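Local atomic coordinates of hemolysin (PDB entry 2R8D), a protein that binds divalent metal ions through its transporter-associated domain, the part present here, and as a whole CBS-domain membrane protein may bind flavin adenine dinucleotide. Residues A[59-64]-A[78-83]; A[15-20]-A[89-94]. All coordinates share one frame; numbering follows the deposited sequence.

Interaction 1. Residues A[59-64]-A[78-83]; sequences GRIPHV and VDLDGA. With MG (magnesium ion), chain C; MN (manganese (II) ion), chain B.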
loop_
_atom_site.group_PDB
_atom_site.type_symbol
_atom_site.label_atom_id
_atom_site.label_comp_id
_atom_site.label_asym_id
_atom_site.label_seq_id
_atom_site.Cartn_x
_atom_site.Cartn_y
_atom_site.Cartn_z
ATOM N N GLY A 59 4.481 12.247 -15.547
ATOM C CA GLY A 59 5.422 12.337 -16.672
ATOM C C GLY A 59 6.741 11.661 -16.329
ATOM O O GLY A 59 7.785 12.021 -16.852
ATOM N N ARG A 60 6.676 10.683 -15.433
ATOM C CA ARG A 60 7.842 9.969 -14.926
ATOM C C ARG A 60 7.323 8.891 -13.999
ATOM O O ARG A 60 6.142 8.885 -13.667
ATOM C CB ARG A 60 8.800 10.907 -14.159
ATOM C CG ARG A 60 8.171 11.555 -12.956
ATOM C CD ARG A 60 9.067 12.534 -12.200
ATOM N NE ARG A 60 8.221 13.373 -11.354
ATOM C CZ ARG A 60 7.746 13.024 -10.156
ATOM N NH1 ARG A 60 6.959 13.856 -9.489
ATOM N NH2 ARG A 60 8.060 11.864 -9.604
ATOM N N ILE A 61 8.195 7.970 -13.602
ATOM C CA ILE A 61 7.819 6.947 -12.636
ATOM C C ILE A 61 7.882 7.590 -11.240
ATOM O O ILE A 61 8.948 8.003 -10.811
ATOM C CB ILE A 61 8.776 5.737 -12.691
ATOM C CG1 ILE A 61 8.824 5.147 -14.109
ATOM C CG2 ILE A 61 8.376 4.708 -11.631
ATOM C CD1 ILE A 61 10.057 4.350 -14.413
ATOM N N PRO A 62 6.744 7.664 -10.535
ATOM C CA PRO A 62 6.707 8.374 -9.249
ATOM C C PRO A 62 7.303 7.579 -8.070
ATOM O O PRO A 62 7.411 6.350 -8.141
ATOM C CB PRO A 62 5.215 8.626 -9.028
ATOM C CG PRO A 62 4.536 7.479 -9.722
ATOM C CD PRO A 62 5.430 7.095 -10.904
ATOM N N HIS A 63 7.693 8.283 -7.002
ATOM C CA HIS A 63 8.063 7.641 -5.758
ATOM C C HIS A 63 6.807 7.143 -5.042
ATOM O O HIS A 63 5.727 7.721 -5.152
ATOM C CB HIS A 63 8.780 8.634 -4.827
ATOM C CG HIS A 63 10.108 9.095 -5.324
ATOM N ND1 HIS A 63 10.249 9.965 -6.387
ATOM C CD2 HIS A 63 11.360 8.861 -4.859
ATOM C CE1 HIS A 63 11.531 10.213 -6.581
ATOM N NE2 HIS A 63 12.227 9.564 -5.662
ATOM N N VAL A 64 6.950 6.059 -4.292
ATOM C CA VAL A 64 5.948 5.695 -3.320
ATOM C C VAL A 64 5.695 6.895 -2.399
ATOM O O VAL A 64 6.623 7.603 -2.036
ATOM C CB VAL A 64 6.404 4.437 -2.548
ATOM C CG1 VAL A 64 5.506 4.149 -1.375
ATOM C CG2 VAL A 64 6.463 3.236 -3.508
ATOM N N VAL A 78 1.501 3.380 -3.466
ATOM C CA VAL A 78 1.878 2.723 -2.188
ATOM C C VAL A 78 2.873 1.584 -2.359
ATOM O O VAL A 78 3.532 1.190 -1.403
ATOM C CB VAL A 78 0.664 2.308 -1.286
ATOM C CG1 VAL A 78 -0.080 3.563 -0.778
ATOM C CG2 VAL A 78 -0.257 1.354 -1.958
ATOM N N ASP A 79 2.976 1.077 -3.579
ATOM C CA ASP A 79 3.924 0.006 -3.909
ATOM C C ASP A 79 4.425 0.118 -5.354
ATOM O O ASP A 79 3.632 0.111 -6.310
ATOM C CB ASP A 79 3.268 -1.363 -3.662
ATOM C CG ASP A 79 4.201 -2.520 -3.985
ATOM O OD1 ASP A 79 5.313 -2.565 -3.446
ATOM O OD2 ASP A 79 3.852 -3.361 -4.828
ATOM N N LEU A 80 5.746 0.217 -5.505
ATOM C CA LEU A 80 6.387 0.302 -6.808
ATOM C C LEU A 80 7.338 -0.885 -6.980
ATOM O O LEU A 80 8.333 -0.994 -6.242
ATOM C CB LEU A 80 7.156 1.640 -6.903
ATOM C CG LEU A 80 7.926 2.017 -8.161
ATOM C CD1 LEU A 80 6.958 2.345 -9.353
ATOM C CD2 LEU A 80 8.915 3.170 -7.864
ATOM N N ASP A 81 7.036 -1.768 -7.933
ATOM C CA ASP A 81 7.818 -2.976 -8.121
ATOM C C ASP A 81 8.651 -2.873 -9.380
ATOM O O ASP A 81 8.165 -3.142 -10.491
ATOM C CB ASP A 81 6.889 -4.195 -8.156
ATOM C CG ASP A 81 6.193 -4.414 -6.841
ATOM O OD1 ASP A 81 6.701 -3.913 -5.803
ATOM O OD2 ASP A 81 5.142 -5.080 -6.825
ATOM N N GLY A 82 9.909 -2.472 -9.201
ATOM C CA GLY A 82 10.758 -2.100 -10.320
ATOM C C GLY A 82 10.173 -0.819 -10.887
ATOM O O GLY A 82 10.047 0.165 -10.175
ATOM N N ALA A 83 9.794 -0.838 -12.162
ATOM C CA ALA A 83 9.156 0.326 -12.780
ATOM C C ALA A 83 7.639 0.226 -12.706
ATOM O O ALA A 83 6.915 1.170 -13.035
ATOM C CB ALA A 83 9.639 0.497 -14.250
HETATM MG MG MG C . 6.979 -3.929 -3.732
HETATM MN MN MN B . 3.837 -5.402 -5.112
HETATM O O HOH W 1 8.470 -2.650 -4.020
HETATM O O HOH W 2 8.486 -5.587 -4.055
HETATM O O HOH W 3 7.398 -4.159 -1.606
#

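Interaction 2. Residues A[15-20]-A[89-94]; sequences REDGSF and LLQRLN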
loop_
_atom_site.group_PDB
_atom_site.type_symbol
_atom_site.label_atom_id
_atom_site.label_comp_id
_atom_site.label_asym_id
_atom_site.label_seq_id
_atom_site.Cartn_x
_atom_site.Cartn_y
_atom_site.Cartn_z
ATOM N N ARG A 15 -10.414 -0.937 2.479
ATOM C CA ARG A 15 -9.835 -0.893 3.810
ATOM C C ARG A 15 -10.915 -0.626 4.854
ATOM O O ARG A 15 -12.045 -0.226 4.530
ATOM C CB ARG A 15 -8.739 0.194 3.882
ATOM C CG ARG A 15 -7.622 -0.025 2.887
ATOM C CD ARG A 15 -6.652 1.094 2.968
ATOM N NE ARG A 15 -6.086 1.232 4.313
ATOM C CZ ARG A 15 -5.795 2.411 4.868
ATOM N NH1 ARG A 15 -6.059 3.540 4.203
ATOM N NH2 ARG A 15 -5.248 2.471 6.072
ATOM N N GLU A 16 -10.559 -0.800 6.128
ATOM C CA GLU A 16 -11.517 -0.539 7.207
ATOM C C GLU A 16 -12.181 0.857 7.131
ATOM O O GLU A 16 -13.374 1.022 7.463
ATOM C CB GLU A 16 -10.807 -0.713 8.565
ATOM C CG GLU A 16 -11.725 -0.575 9.766
ATOM C CD GLU A 16 -11.080 -1.063 11.059
ATOM O OE1 GLU A 16 -10.417 -0.246 11.745
ATOM O OE2 GLU A 16 -11.274 -2.260 11.382
ATOM N N ASP A 17 -11.422 1.879 6.727
ATOM C CA ASP A 17 -12.010 3.228 6.727
ATOM C C ASP A 17 -12.803 3.550 5.438
ATOM O O ASP A 17 -13.252 4.675 5.259
ATOM C CB ASP A 17 -10.960 4.306 6.996
ATOM C CG ASP A 17 -9.938 4.404 5.897
ATOM O OD1 ASP A 17 -9.970 3.608 4.934
ATOM O OD2 ASP A 17 -9.046 5.255 6.009
ATOM N N GLY A 18 -12.929 2.575 4.541
ATOM C CA GLY A 18 -13.711 2.762 3.334
ATOM C C GLY A 18 -12.899 3.147 2.112
ATOM O O GLY A 18 -13.443 3.138 0.993
ATOM N N SER A 19 -11.626 3.478 2.317
ATOM C CA SER A 19 -10.692 3.769 1.231
ATOM C C SER A 19 -10.308 2.491 0.458
ATOM O O SER A 19 -10.470 1.375 0.960
ATOM C CB SER A 19 -9.450 4.484 1.756
ATOM O OG SER A 19 -8.705 3.681 2.665
ATOM N N PHE A 20 -9.818 2.644 -0.767
ATOM C CA PHE A 20 -9.564 1.495 -1.642
ATOM C C PHE A 20 -8.078 1.276 -1.909
ATOM O O PHE A 20 -7.354 2.223 -2.185
ATOM C CB PHE A 20 -10.286 1.666 -2.994
ATOM C CG PHE A 20 -11.804 1.808 -2.896
ATOM C CD1 PHE A 20 -12.563 0.914 -2.146
ATOM C CD2 PHE A 20 -12.467 2.763 -3.629
ATOM C CE1 PHE A 20 -13.928 1.020 -2.043
ATOM C CE2 PHE A 20 -13.878 2.872 -3.578
ATOM C CZ PHE A 20 -14.611 1.991 -2.781
ATOM N N LEU A 89 -3.352 3.673 -3.314
ATOM C CA LEU A 89 -4.379 3.937 -2.323
ATOM C C LEU A 89 -5.283 5.062 -2.831
ATOM O O LEU A 89 -4.791 6.149 -3.189
ATOM C CB LEU A 89 -3.757 4.313 -0.967
ATOM C CG LEU A 89 -4.724 4.810 0.130
ATOM C CD1 LEU A 89 -5.673 3.696 0.553
ATOM C CD2 LEU A 89 -3.957 5.365 1.329
ATOM N N LEU A 90 -6.596 4.807 -2.839
ATOM C CA LEU A 90 -7.583 5.817 -3.223
ATOM C C LEU A 90 -8.446 6.209 -2.034
ATOM O O LEU A 90 -9.071 5.340 -1.403
ATOM C CB LEU A 90 -8.469 5.302 -4.367
ATOM C CG LEU A 90 -7.793 5.577 -5.713
ATOM C CD1 LEU A 90 -6.733 4.560 -6.085
ATOM C CD2 LEU A 90 -8.795 5.740 -6.796
ATOM N N GLN A 91 -8.473 7.506 -1.743
ATOM C CA GLN A 91 -9.302 8.088 -0.681
ATOM C C GLN A 91 -10.131 9.229 -1.252
ATOM O O GLN A 91 -9.634 10.062 -2.022
ATOM C CB GLN A 91 -8.441 8.638 0.452
ATOM C CG GLN A 91 -7.402 7.659 0.997
ATOM C CD GLN A 91 -6.639 8.248 2.195
ATOM O OE1 GLN A 91 -5.491 8.678 2.065
ATOM N NE2 GLN A 91 -7.292 8.276 3.366
ATOM N N ARG A 92 -11.401 9.272 -0.867
ATOM C CA ARG A 92 -12.286 10.347 -1.298
ATOM C C ARG A 92 -11.909 11.615 -0.539
ATOM O O ARG A 92 -11.726 11.576 0.672
ATOM C CB ARG A 92 -13.765 9.968 -1.107
ATOM C CG ARG A 92 -14.725 10.925 -1.787
ATOM C CD ARG A 92 -15.838 10.225 -2.538
ATOM N NE ARG A 92 -16.922 9.745 -1.676
ATOM C CZ ARG A 92 -17.951 8.997 -2.093
ATOM N NH1 ARG A 92 -18.882 8.607 -1.231
ATOM N NH2 ARG A 92 -18.065 8.633 -3.370
ATOM N N LEU A 93 -11.719 12.710 -1.269
ATOM C CA LEU A 93 -11.550 14.031 -0.645
ATOM C C LEU A 93 -12.886 14.456 0.006
ATOM O O LEU A 93 -13.951 14.334 -0.616
ATOM C CB LEU A 93 -11.081 15.060 -1.678
ATOM C CG LEU A 93 -9.877 14.662 -2.556
ATOM C CD1 LEU A 93 -9.877 15.436 -3.871
ATOM C CD2 LEU A 93 -8.544 14.831 -1.836
ATOM N N ASN A 94 -12.819 14.913 1.261
ATOM C CA ASN A 94 -14.000 15.375 2.039
ATOM C C ASN A 94 -15.075 14.310 2.350
ATOM O O ASN A 94 -14.851 13.086 2.219
ATOM C CB ASN A 94 -14.650 16.596 1.374
ATOM C CG ASN A 94 -13.633 17.661 0.994
ATOM O OD1 ASN A 94 -13.043 18.302 1.865
ATOM N ND2 ASN A 94 -13.419 17.851 -0.312
HETATM O O HOH W 4 -9.891 7.679 3.876
#

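Interaction 1. Residues A[59-64]-A[78-83]
Ile61 and Val64 face Leu80 and Ala83 across two chain segments that run roughly antiparallel, their end-to-end directions 151° apart, with the closest CA approach at Val64 and Val78, whose CA atoms lie 5.2 Å apart. The backbones form no ladder here, and apolar side chains bridge the space between them. Leu80 is central. With its CG anti to the backbone N (chi1 -180°), it extends toward 59-64 and divides its tip: CD1 meets Ile61 CG2 at 3.6 Å, the two side chains crossing at about a right angle, while CD2 rests on the carbonyl oxygen Pro62 O at 3.5 Å. Beyond this, Ile61 sends CD1 to Ala83 CB. At the other end Val64 straddles the backbone, CG1 over Val78 O at 3.6 Å and CG2 against Leu80 N and Leu80 CB, sliding past the leucine in the opposite direction.

This packing joins the loop after helix 50-58 to the metal-binding loop of the transporter-associated domain, where strand 80-81 pairs with 84-85. Alternation along 79-81 separates the functions: Leu80 points toward 59-64, whereas the flanking aspartates carry the metals. Each carboxylate bridges two ions. Asp79 OD1 binds magnesium at 2.2 Å and Asp79 OD2 binds manganese at 2.1 Å; Asp81 divides its oxygens in the same way. The close carboxylate oxygens are thus held together by cations, which probably offset their mutual repulsion. Three waters complete much of the magnesium shell, and one of them also donates to Leu80 O at 2.8 Å. Asp86 joins the manganese site, and Asp79, Asp81 and Asp86 of the second subunit share in the cluster, placing these ions at the dimer interface.

Interaction 2. Residues A[15-20]-A[89-94]
Phe20 and Leu90 form an antiparallel hydrogen-bonded pair, and their two backbone bonds are the first shell of the contact. Phe20 N donates to Leu90 O at 2.9 Å, and Leu90 N returns a bond to Phe20 O at 2.8 Å; both are nearly straight, the N-H...O angle at Leu90 N reaching 175°. The same Phe20 O also receives a CA-H...O contact from Leu89. The CB atoms of Phe20 and Leu90 lie on one face of the sheet, beside helix 28-35, where Leu35 touches both side chains.

Around this pair, Ser19 CB sits 3.3 Å from Leu90 O and also packs against Gln91 CG. Leu89, its CG anti to the backbone N (chi1 172°), brings CD1 against the bent Arg15 chain, 3.7 Å from Arg15 NH1, and the two side chains cross at about a right angle. The methyl meets the guanidinium obliquely.

What positions these groups is the type I turn from Arg15 to Gly18, which connects strands 12-14 and 20-22 as a beta hairpin. Asp17 OD1 takes two donors: Ser19 OG, at 2.6 Å on the syn lone pair, and Ser19 N, at 3.1 Å and 45° out of the carboxylate plane, the latter closing an Asx turn. Arg15 NH1 adds a weak bond to Ser19 OG, while Arg15 NE makes a salt bridge to Glu76 of the second subunit. From Asp17 OD2 a water leads to Gln91 NE2, which donates to it at 2.7 Å, though the link to the carboxylate is weak.

Direct polar bonding between the segments is thus confined to one backbone pair that joins the hairpin to strand 89-92, and Glu76 of the second subunit, with Asp17 as a more distant, purely electrostatic neighbour, probably offsets the charge of Arg15.

Interactions 1 and 2 lie at separate ends of one transporter-associated domain, their centres about 20 Å apart, yet they meet directly where Val78 CG1 packs on Leu89 CB at 3.8 Å. In sequence, 59-64 and 78-83 both fall between 15-20 and 89-94, so the pairing in interaction 2 brings together the two ends of a span that includes the whole of interaction 1. The metals belong to interaction 1: the side chain of Leu89 stays about 13 Å from a magnesium ion and from the manganese ion, and about 9 Å from the side chain of Asp79. Both contacts reach the second subunit, one mainly through shared metal ions and the other through Arg15 among others.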